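Local coordinates for protein UDP-N-acetylglucosamine pyrophosphorylase (Entamoeba histolytica, PDB 3OC9) that probably catalyses the reaction of UTP with N-acetyl-alpha-D-glucosamine 1-phosphate that yields UDP-N-acetyl-alpha-D-glucosamine and diphosphate, at residues Ser73-Arg78 against Cys191-Pro196; Asn185-Leu190 against Ala335-Leu340; Arg356-Tyr361 against Cys377-Arg382; Ser372-Cys377 against Gln399-Leu404. All coordinates share one frame; numbering follows the deposited sequence.

Contact 1. Residues Ser73-Arg78 against Cys191-Pro196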
# COMPACT_ATOMS: atom_id res chain seq x y z
N SER A 73 -5.33 -10.34 -5.58
CA SER A 73 -5.46 -11.81 -5.55
C SER A 73 -4.58 -12.50 -6.60
O SER A 73 -3.89 -13.50 -6.31
CB SER A 73 -6.94 -12.24 -5.72
OG SER A 73 -7.74 -11.70 -4.66
N GLU A 74 -4.57 -11.96 -7.82
CA GLU A 74 -3.83 -12.55 -8.95
C GLU A 74 -2.29 -12.44 -8.78
O GLU A 74 -1.55 -13.39 -9.11
CB GLU A 74 -4.32 -11.95 -10.29
CG GLU A 74 -5.75 -12.43 -10.68
CD GLU A 74 -6.27 -11.88 -12.01
OE1 GLU A 74 -5.66 -10.94 -12.58
OE2 GLU A 74 -7.33 -12.36 -12.48
N ARG A 75 -1.82 -11.31 -8.25
CA ARG A 75 -0.40 -11.17 -7.92
C ARG A 75 0.06 -12.17 -6.84
O ARG A 75 1.14 -12.76 -6.96
CB ARG A 75 -0.07 -9.70 -7.57
CG ARG A 75 1.41 -9.43 -7.26
CD ARG A 75 1.85 -8.01 -7.70
NE ARG A 75 2.13 -7.97 -9.13
CZ ARG A 75 2.32 -6.86 -9.85
NH1 ARG A 75 2.56 -6.99 -11.14
NH2 ARG A 75 2.28 -5.64 -9.30
N LEU A 76 -0.74 -12.39 -5.78
CA LEU A 76 -0.41 -13.41 -4.78
C LEU A 76 -0.34 -14.83 -5.39
O LEU A 76 0.57 -15.61 -5.07
CB LEU A 76 -1.39 -13.37 -3.58
CG LEU A 76 -1.40 -12.11 -2.69
CD1 LEU A 76 -2.44 -12.25 -1.55
CD2 LEU A 76 -0.00 -11.82 -2.10
N LEU A 77 -1.30 -15.17 -6.27
CA LEU A 77 -1.25 -16.45 -7.00
C LEU A 77 0.05 -16.65 -7.81
O LEU A 77 0.65 -17.74 -7.80
CB LEU A 77 -2.50 -16.65 -7.87
CG LEU A 77 -3.82 -16.97 -7.12
CD1 LEU A 77 -5.00 -16.82 -8.07
CD2 LEU A 77 -3.84 -18.37 -6.47
N ARG A 78 0.52 -15.58 -8.47
CA ARG A 78 1.77 -15.65 -9.29
C ARG A 78 3.04 -15.78 -8.44
O ARG A 78 3.96 -16.54 -8.79
CB ARG A 78 1.85 -14.45 -10.24
CG ARG A 78 3.13 -14.37 -11.11
CD ARG A 78 3.28 -15.61 -12.02
NE ARG A 78 4.38 -15.46 -12.98
CZ ARG A 78 4.86 -16.46 -13.73
NH1 ARG A 78 4.35 -17.69 -13.62
NH2 ARG A 78 5.85 -16.22 -14.59
N CYS A 191 1.70 -1.61 -7.06
CA CYS A 191 2.40 -2.23 -5.91
C CYS A 191 2.79 -3.72 -6.14
O CYS A 191 1.96 -4.53 -6.61
CB CYS A 191 1.59 -2.06 -4.62
SG CYS A 191 2.43 -2.62 -3.10
N LYS A 192 4.03 -4.08 -5.80
CA LYS A 192 4.50 -5.47 -5.97
C LYS A 192 4.03 -6.44 -4.83
O LYS A 192 4.35 -7.63 -4.85
CB LYS A 192 6.04 -5.54 -6.17
CG LYS A 192 6.57 -5.02 -7.55
CD LYS A 192 8.13 -5.14 -7.58
CE LYS A 192 8.74 -4.74 -8.95
NZ LYS A 192 10.26 -4.92 -8.93
N ASP A 193 3.30 -5.94 -3.83
CA ASP A 193 2.78 -6.82 -2.75
C ASP A 193 3.95 -7.48 -1.98
O ASP A 193 4.85 -6.74 -1.56
CB ASP A 193 1.69 -7.80 -3.28
CG ASP A 193 0.45 -7.05 -3.82
OD1 ASP A 193 0.04 -6.04 -3.19
OD2 ASP A 193 -0.14 -7.44 -4.85
N VAL A 194 3.97 -8.81 -1.82
CA VAL A 194 5.08 -9.48 -1.08
C VAL A 194 6.31 -9.65 -2.01
O VAL A 194 6.59 -10.74 -2.53
CB VAL A 194 4.60 -10.82 -0.38
CG1 VAL A 194 5.73 -11.46 0.48
CG2 VAL A 194 3.37 -10.58 0.49
N ASP A 195 7.05 -8.54 -2.22
CA ASP A 195 8.13 -8.43 -3.22
C ASP A 195 9.34 -9.30 -2.79
O ASP A 195 9.97 -8.98 -1.78
CB ASP A 195 8.54 -6.93 -3.34
CG ASP A 195 9.69 -6.68 -4.33
OD1 ASP A 195 10.09 -7.61 -5.05
OD2 ASP A 195 10.23 -5.52 -4.37
N PRO A 196 9.68 -10.38 -3.55
CA PRO A 196 10.82 -11.22 -3.11
C PRO A 196 12.15 -10.45 -2.95
O PRO A 196 12.96 -10.80 -2.07
CB PRO A 196 10.94 -12.30 -4.22
CG PRO A 196 9.73 -12.18 -5.06
CD PRO A 196 9.03 -10.87 -4.77
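In the GT-A-like nucleotide-sugar core, Arg75 of helix 68-87 reaches the Cys191-Asp193 part of the loop that carries the chain from strand 180-184 to helix 196-204. Arg75 CG stands anti to the backbone N (chi1 -178°), and the chain then bends at chi2 and chi3 before the guanidinium meets the Cys191 carbonyl. NH2 donates to Cys191 O at 2.9 Å, with an N-H...O angle of 155°. The oxygen lies at the guanidinium edge, in its plane, whereas NH2 sits above the carbonyl plane. Phe381 makes a cation-pi contact with the same guanidinium.

Asp193 crosses the arginine chain obliquely without forming a salt bridge to it. OD2 touches the aliphatic part, 3.5 Å from Arg75 CG, while Arg75 NE is 4.9 Å from that OD2; the nearby negative charge would still be expected to favour the arginine cation. The other carboxylate oxygen, OD1, is hydrogen-bonded to His184, which ties the aspartate to the end of the preceding strand. One residue further along both segments the contact is apolar, with Leu76 CD2 4.4 Å from Val194 CG2.

Contact 2. Residues Asn185-Leu190 against Ala335-Leu340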
# COMPACT_ATOMS: atom_id res chain seq x y z
N ASN A 185 -0.84 0.68 1.11
CA ASN A 185 -2.14 1.35 0.92
C ASN A 185 -2.88 0.81 -0.31
O ASN A 185 -2.25 0.33 -1.25
CB ASN A 185 -1.96 2.88 0.83
N VAL A 186 -4.21 0.89 -0.30
CA VAL A 186 -5.05 0.30 -1.35
C VAL A 186 -5.03 1.07 -2.71
O VAL A 186 -5.40 0.51 -3.75
CB VAL A 186 -6.52 0.10 -0.81
CG1 VAL A 186 -7.28 1.42 -0.75
CG2 VAL A 186 -7.28 -0.94 -1.64
N ASP A 187 -4.53 2.30 -2.70
CA ASP A 187 -4.65 3.20 -3.86
C ASP A 187 -3.56 3.00 -4.94
O ASP A 187 -3.73 3.46 -6.08
CB ASP A 187 -4.66 4.67 -3.39
CG ASP A 187 -5.88 5.02 -2.52
OD1 ASP A 187 -6.83 4.21 -2.44
OD2 ASP A 187 -5.90 6.12 -1.93
N ASN A 188 -2.44 2.35 -4.60
CA ASN A 188 -1.32 2.17 -5.58
C ASN A 188 -1.42 0.90 -6.44
O ASN A 188 -1.09 -0.20 -5.99
CB ASN A 188 0.05 2.24 -4.87
CG ASN A 188 1.27 2.19 -5.82
OD1 ASN A 188 1.15 2.02 -7.06
ND2 ASN A 188 2.46 2.33 -5.23
N ILE A 189 -1.88 1.06 -7.69
CA ILE A 189 -2.21 -0.06 -8.57
C ILE A 189 -0.96 -0.91 -8.97
O ILE A 189 -1.05 -2.13 -9.18
CB ILE A 189 -2.99 0.47 -9.85
CG1 ILE A 189 -4.20 1.36 -9.45
CG2 ILE A 189 -3.37 -0.66 -10.83
CD1 ILE A 189 -5.20 0.73 -8.43
N LEU A 190 0.20 -0.27 -9.03
CA LEU A 190 1.45 -0.96 -9.43
C LEU A 190 2.21 -1.67 -8.30
O LEU A 190 3.27 -2.26 -8.56
CB LEU A 190 2.38 -0.00 -10.20
CG LEU A 190 1.78 0.61 -11.48
CD1 LEU A 190 2.75 1.56 -12.16
CD2 LEU A 190 1.36 -0.47 -12.48
N ALA A 335 -0.97 6.11 -8.46
CA ALA A 335 -2.11 6.05 -7.50
C ALA A 335 -3.46 6.41 -8.13
O ALA A 335 -3.51 7.25 -9.03
CB ALA A 335 -1.86 6.95 -6.32
N LEU A 336 -4.53 5.79 -7.63
CA LEU A 336 -5.92 6.14 -8.02
C LEU A 336 -6.64 6.84 -6.86
O LEU A 336 -6.96 6.20 -5.84
CB LEU A 336 -6.73 4.91 -8.46
CG LEU A 336 -8.22 5.15 -8.80
CD1 LEU A 336 -8.39 6.10 -9.99
CD2 LEU A 336 -9.00 3.83 -9.04
N LYS A 337 -6.88 8.15 -7.02
CA LYS A 337 -7.44 9.00 -5.95
C LYS A 337 -8.64 9.88 -6.36
O LYS A 337 -9.50 10.18 -5.52
CB LYS A 337 -6.35 9.87 -5.33
CG LYS A 337 -5.33 9.08 -4.52
CD LYS A 337 -4.17 9.93 -4.04
CE LYS A 337 -3.50 9.27 -2.84
NZ LYS A 337 -4.39 9.33 -1.63
N ASN A 338 -8.69 10.28 -7.63
CA ASN A 338 -9.67 11.27 -8.13
C ASN A 338 -10.53 10.76 -9.30
O ASN A 338 -10.15 9.83 -10.03
CB ASN A 338 -8.93 12.55 -8.58
CG ASN A 338 -8.06 13.17 -7.50
OD1 ASN A 338 -8.50 13.42 -6.37
ND2 ASN A 338 -6.79 13.44 -7.85
N SER A 339 -11.71 11.37 -9.48
CA SER A 339 -12.51 11.18 -10.68
C SER A 339 -11.86 11.89 -11.88
O SER A 339 -10.85 12.58 -11.71
CB SER A 339 -13.94 11.73 -10.47
OG SER A 339 -13.91 13.14 -10.36
N LEU A 340 -12.46 11.75 -13.06
CA LEU A 340 -11.96 12.40 -14.29
C LEU A 340 -12.21 13.92 -14.37
O LEU A 340 -11.84 14.57 -15.37
CB LEU A 340 -12.49 11.68 -15.54
CG LEU A 340 -11.97 10.26 -15.86
CD1 LEU A 340 -12.65 9.70 -17.10
CD2 LEU A 340 -10.45 10.25 -16.05
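Asp187 and Leu336 join the two loops through their backbones. Leu336 N donates to Asp187 O at 2.9 Å with an N-H...O angle of 163°, and the same oxygen receives a CA-H...O contact from Ala335 CA at 3.4 Å. Asn188 and Ala335 thus form a single beta bridge, their CA atoms 4.4 Å apart, and a backbone bond between Ile189 and Ser334 lies on its other flank.

The polar side chains extend this join. Asn188 points its CB away from the facing loop, yet its amide is well occupied: OD1 accepts from Leu190 N at 3.2 Å, closing an Asx turn, and also from Ser334 N, while ND2 donates to Glu332 O. These bonds fix the rotation of the amide.

Charged groups meet at the outer side. In the Asp187 conformer described here, Lys55 NZ meets Asp187 OD1 as well as Leu336 O, which would link the two loops, and OD2 forms a long salt bridge of 3.6 Å with Lys337 NZ; the aspartate has a second conformer, which makes both of its pairings doubtful. The Asp187 and Lys337 side chains cross at about a right angle, the lysine bending at chi4 (-70°).

Apolar contact is slight, with Ile189 CD1 4.5 Å from Leu336 CB; Val350 and Val347 of helix 347-364 lie against these two residues in turn. Loop 185-190 leaves the C-terminal end of central-sheet strand 180-184 in the GT-A-like fold and probably lies near the nucleotide-sugar site, as in relatives.

Contact 3. Residues Arg356-Tyr361 against Cys377-Arg382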
# COMPACT_ATOMS: atom_id res chain seq x y z
N ARG A 356 2.77 1.55 -20.28
CA ARG A 356 4.19 1.85 -20.55
C ARG A 356 5.13 0.86 -19.85
O ARG A 356 6.14 0.43 -20.43
CB ARG A 356 4.54 3.31 -20.17
CG ARG A 356 3.94 4.37 -21.12
CD ARG A 356 4.16 5.80 -20.59
NE ARG A 356 3.52 6.81 -21.43
CZ ARG A 356 3.61 8.13 -21.26
NH1 ARG A 356 4.33 8.64 -20.26
NH2 ARG A 356 2.99 8.95 -22.09
N LEU A 357 4.80 0.49 -18.60
CA LEU A 357 5.55 -0.56 -17.89
C LEU A 357 5.54 -1.91 -18.66
O LEU A 357 6.59 -2.58 -18.78
CB LEU A 357 5.00 -0.74 -16.46
CG LEU A 357 5.70 -1.79 -15.58
CD1 LEU A 357 7.21 -1.51 -15.44
CD2 LEU A 357 5.01 -1.89 -14.19
N ASN A 358 4.38 -2.31 -19.17
CA ASN A 358 4.24 -3.59 -19.86
C ASN A 358 5.06 -3.66 -21.17
O ASN A 358 5.66 -4.70 -21.50
CB ASN A 358 2.75 -3.93 -20.10
CG ASN A 358 1.99 -4.21 -18.80
OD1 ASN A 358 2.58 -4.55 -17.78
ND2 ASN A 358 0.66 -4.08 -18.85
N ILE A 359 5.13 -2.54 -21.88
CA ILE A 359 6.01 -2.40 -23.07
C ILE A 359 7.50 -2.57 -22.71
O ILE A 359 8.24 -3.32 -23.38
CB ILE A 359 5.77 -1.05 -23.79
CG1 ILE A 359 4.34 -1.01 -24.35
CG2 ILE A 359 6.81 -0.82 -24.90
CD1 ILE A 359 3.92 0.37 -24.83
N TYR A 360 7.93 -1.88 -21.65
CA TYR A 360 9.28 -2.04 -21.09
C TYR A 360 9.63 -3.50 -20.77
O TYR A 360 10.73 -3.97 -21.13
CB TYR A 360 9.48 -1.10 -19.87
CG TYR A 360 10.75 -1.35 -19.03
CD1 TYR A 360 11.97 -0.76 -19.38
CD2 TYR A 360 10.71 -2.17 -17.89
CE1 TYR A 360 13.12 -0.98 -18.61
CE2 TYR A 360 11.86 -2.40 -17.12
CZ TYR A 360 13.06 -1.81 -17.49
OH TYR A 360 14.21 -2.03 -16.74
N TYR A 361 8.72 -4.23 -20.12
CA TYR A 361 8.97 -5.64 -19.75
C TYR A 361 9.11 -6.54 -21.02
O TYR A 361 9.99 -7.42 -21.09
CB TYR A 361 7.89 -6.17 -18.79
CG TYR A 361 8.05 -5.74 -17.31
CD1 TYR A 361 9.32 -5.52 -16.75
CD2 TYR A 361 6.92 -5.60 -16.48
CE1 TYR A 361 9.47 -5.14 -15.37
CE2 TYR A 361 7.06 -5.22 -15.11
CZ TYR A 361 8.33 -5.00 -14.58
OH TYR A 361 8.48 -4.62 -13.23
N CYS A 377 -1.39 -2.23 -24.12
CA CYS A 377 -0.57 -3.40 -23.80
C CYS A 377 -0.98 -3.88 -22.39
O CYS A 377 -0.54 -3.28 -21.41
CB CYS A 377 0.92 -3.04 -23.84
SG CYS A 377 2.15 -4.39 -23.68
N GLU A 378 -1.84 -4.90 -22.32
CA GLU A 378 -2.37 -5.44 -21.05
C GLU A 378 -1.86 -6.85 -20.78
O GLU A 378 -2.17 -7.79 -21.53
CB GLU A 378 -3.91 -5.45 -21.02
CG GLU A 378 -4.56 -4.10 -21.29
CD GLU A 378 -6.02 -3.99 -20.82
OE1 GLU A 378 -6.63 -4.99 -20.34
OE2 GLU A 378 -6.57 -2.88 -20.92
N ILE A 379 -1.11 -6.99 -19.69
CA ILE A 379 -0.51 -8.26 -19.28
C ILE A 379 -1.04 -8.65 -17.89
O ILE A 379 -0.78 -7.94 -16.91
CB ILE A 379 1.05 -8.17 -19.25
CG1 ILE A 379 1.60 -7.78 -20.64
CG2 ILE A 379 1.64 -9.49 -18.69
CD1 ILE A 379 3.14 -7.69 -20.75
N SER A 380 -1.79 -9.75 -17.81
CA SER A 380 -2.44 -10.17 -16.55
C SER A 380 -1.44 -10.34 -15.41
O SER A 380 -0.36 -10.91 -15.60
CB SER A 380 -3.22 -11.46 -16.73
OG SER A 380 -3.82 -11.85 -15.50
N PHE A 381 -1.79 -9.83 -14.22
CA PHE A 381 -0.98 -10.04 -13.00
C PHE A 381 -0.86 -11.54 -12.67
O PHE A 381 0.04 -11.95 -11.91
CB PHE A 381 -1.59 -9.29 -11.79
CG PHE A 381 -1.25 -7.80 -11.68
CD1 PHE A 381 -0.77 -7.06 -12.77
CD2 PHE A 381 -1.48 -7.13 -10.48
CE1 PHE A 381 -0.49 -5.69 -12.64
CE2 PHE A 381 -1.21 -5.76 -10.35
CZ PHE A 381 -0.71 -5.04 -11.43
N ARG A 382 -1.76 -12.37 -13.21
CA ARG A 382 -1.65 -13.83 -13.04
C ARG A 382 -0.53 -14.46 -13.90
O ARG A 382 0.00 -15.52 -13.55
CB ARG A 382 -3.02 -14.51 -13.27
CG ARG A 382 -3.05 -16.02 -13.04
CD ARG A 382 -2.92 -16.40 -11.55
NE ARG A 382 -2.76 -17.84 -11.34
CZ ARG A 382 -1.60 -18.50 -11.40
NH1 ARG A 382 -0.46 -17.87 -11.67
NH2 ARG A 382 -1.58 -19.81 -11.17
O HOH W 1 1.15 -6.53 -15.37
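Asn358 lies against Cys377 and Ile379, two residues whose CB atoms point from the strand towards the helix. The asparagine CG is anti to its own carbonyl carbon (chi1 -68°), on the side of the strand, and the amide beyond it meets the strand backbone. ND2 donates to Cys377 O at 2.9 Å along an almost straight N-H...O line of 176°. The acceptor lies in the amide plane, while the donor is tilted moderately out of the plane of the carbonyl. At the other end of the amide, OD1 has a weak 3.4 Å bond from a water that also donates to Ile379 O at 2.8 Å. One buried side chain therefore touches the strand directly at Cys377 O and, weakly, through the water at Ile379 O.

Asn358 and Ile379 slide past each other in opposite directions, the isoleucine CD1 coming to 3.8 Å from Asn358 CB. Helix 347-364 here packs on one side of the small two-stranded parallel sheet formed by 377-379 and 402-404, the axes of the short segments crossing at 76°, 7.5 Å apart at closest approach. The Cys377 sulfur also reaches the asparagine, 3.7 Å from Asn358 CB. Ile359 adds an apolar touch from the next helix position, with CG1 4.0 Å from Cys377 CB.

Between Cys377 and Ile379, Glu378 points its CB away from this helix segment, and its OE2 is bound to Tyr355 OH, from an earlier part of the same helix, and to Glu63 N.

Contact 4. Residues Ser372-Cys377 against Gln399-Leu404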
# COMPACT_ATOMS: atom_id res chain seq x y z
N SER A 372 2.89 2.20 -33.17
CA SER A 372 2.50 3.27 -34.10
C SER A 372 0.98 3.47 -34.26
O SER A 372 0.54 4.58 -34.58
CB SER A 372 3.14 3.04 -35.48
OG SER A 372 2.53 1.94 -36.14
N LYS A 373 0.20 2.42 -34.04
CA LYS A 373 -1.25 2.48 -34.25
C LYS A 373 -2.09 2.51 -32.96
O LYS A 373 -3.26 2.89 -32.99
CB LYS A 373 -1.71 1.29 -35.11
N SER A 374 -1.49 2.08 -31.85
CA SER A 374 -2.24 1.89 -30.60
C SER A 374 -1.28 1.91 -29.41
O SER A 374 -0.14 1.46 -29.55
CB SER A 374 -3.00 0.56 -30.63
OG SER A 374 -3.60 0.26 -29.36
N PRO A 375 -1.74 2.41 -28.24
CA PRO A 375 -0.90 2.30 -27.04
C PRO A 375 -1.22 1.11 -26.10
O PRO A 375 -0.52 0.92 -25.10
CB PRO A 375 -1.20 3.61 -26.31
CG PRO A 375 -2.66 3.84 -26.60
CD PRO A 375 -2.91 3.28 -28.00
N ILE A 376 -2.24 0.32 -26.43
CA ILE A 376 -2.75 -0.75 -25.52
C ILE A 376 -1.81 -1.95 -25.36
O ILE A 376 -1.46 -2.61 -26.34
CB ILE A 376 -4.17 -1.23 -25.95
CG1 ILE A 376 -5.12 -0.03 -26.02
CG2 ILE A 376 -4.72 -2.33 -25.00
CD1 ILE A 376 -6.43 -0.32 -26.69
N CYS A 377 -1.39 -2.23 -24.12
CA CYS A 377 -0.57 -3.40 -23.80
C CYS A 377 -0.98 -3.88 -22.39
O CYS A 377 -0.54 -3.28 -21.41
CB CYS A 377 0.92 -3.04 -23.84
SG CYS A 377 2.15 -4.39 -23.68
N GLN A 399 2.88 -6.05 -32.61
CA GLN A 399 2.21 -4.81 -33.02
C GLN A 399 0.97 -4.55 -32.16
O GLN A 399 -0.02 -5.29 -32.24
CB GLN A 399 1.82 -4.86 -34.52
CG GLN A 399 1.05 -3.64 -35.03
CD GLN A 399 0.77 -3.68 -36.54
OE1 GLN A 399 1.67 -3.86 -37.35
NE2 GLN A 399 -0.50 -3.51 -36.90
N LEU A 400 1.03 -3.50 -31.32
CA LEU A 400 -0.07 -3.16 -30.40
C LEU A 400 -1.35 -2.88 -31.19
O LEU A 400 -1.26 -2.37 -32.32
CB LEU A 400 0.30 -1.97 -29.50
CG LEU A 400 1.57 -2.09 -28.64
CD1 LEU A 400 1.71 -0.91 -27.67
CD2 LEU A 400 1.55 -3.41 -27.86
N PRO A 401 -2.53 -3.20 -30.63
CA PRO A 401 -2.85 -3.72 -29.28
C PRO A 401 -2.39 -5.16 -28.98
O PRO A 401 -2.47 -6.03 -29.86
CB PRO A 401 -4.38 -3.65 -29.21
CG PRO A 401 -4.79 -2.76 -30.37
CD PRO A 401 -3.76 -2.99 -31.42
N PHE A 402 -1.95 -5.37 -27.73
CA PHE A 402 -1.52 -6.69 -27.23
C PHE A 402 -2.24 -6.96 -25.91
O PHE A 402 -2.24 -6.09 -25.02
CB PHE A 402 0.00 -6.70 -27.04
CG PHE A 402 0.57 -7.99 -26.49
CD1 PHE A 402 0.80 -9.08 -27.33
CD2 PHE A 402 0.92 -8.09 -25.15
CE1 PHE A 402 1.35 -10.28 -26.82
CE2 PHE A 402 1.47 -9.27 -24.64
CZ PHE A 402 1.68 -10.37 -25.48
N ILE A 403 -2.89 -8.12 -25.81
CA ILE A 403 -3.63 -8.52 -24.60
C ILE A 403 -3.30 -9.97 -24.21
O ILE A 403 -3.58 -10.91 -24.98
CB ILE A 403 -5.18 -8.35 -24.77
CG1 ILE A 403 -5.54 -6.86 -24.91
CG2 ILE A 403 -5.95 -8.98 -23.58
CD1 ILE A 403 -7.02 -6.58 -25.18
N LEU A 404 -2.73 -10.15 -23.02
CA LEU A 404 -2.30 -11.47 -22.55
C LEU A 404 -3.00 -11.81 -21.24
O LEU A 404 -2.73 -11.19 -20.21
CB LEU A 404 -0.78 -11.51 -22.39
CG LEU A 404 -0.05 -12.78 -21.94
CD1 LEU A 404 -0.23 -13.93 -22.95
CD2 LEU A 404 1.44 -12.48 -21.74
O HOH W 2 0.72 -0.35 -32.88
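Cys377 and Phe402 pair in parallel with CA atoms 4.8 Å apart, Phe402 N donating to Ile376 O at 3.1 Å and Cys377 CA making a CA-H...O contact with Phe402 O. Ile376 O also receives a CA-H...O contact from Pro401 CA, so one carbonyl meets two successive residues, Pro401 and Phe402, of the facing segment. Leu400 lies against the Ser374-Ile376 backbone: its CB and CD1 are each 3.5 Å from Ser374 O, while CD2 turns to Ile376 O and Cys377 CB. Here the two-stranded parallel sheet of 377-379 and 402-404 begins, and Glu378 carries the pairing on through backbone bonds to Phe402 and Leu404.

The peptide bond before Pro401 is cis. The proline ring lies against Ser374, its CG 3.4 Å from Ser374 OG, and its CB is 4.1 Å from Ile376 CB. Ser374 OG, anti to its backbone N (chi1 173°), also accepts from Ile376 N at 3.2 Å in an ST turn just before the strand. Cys377 SG makes a sulfur-aromatic contact with the Phe402 ring, oblique to it, with CD2 nearest at 4.2 Å. Further out, a water accepts from Lys373 N and donates to Leu400 O at 2.9 Å.

In the fold
Contacts 1 and 2, their centres about 17 Å apart, share the loop that leads from strand 180-184 to helix 196-204, one using its later and the other its earlier residues; their segments alternate along the chain. Contacts 3 and 4 follow towards the C-terminus, about 10 Å apart between centres, sharing Cys377 and the parallel pair 377-379 and 402-404. Helix 347-364 carries one side of contact 3 and also flanks contacts 2 and 4. Contact 3 meets contact 1 where Phe381 packs on Arg75, and contact 2 where Phe381 approaches Ile189. Contact 4 lies farthest from the chain centre. The C-terminal part is thereby tied to the GT-A-like core.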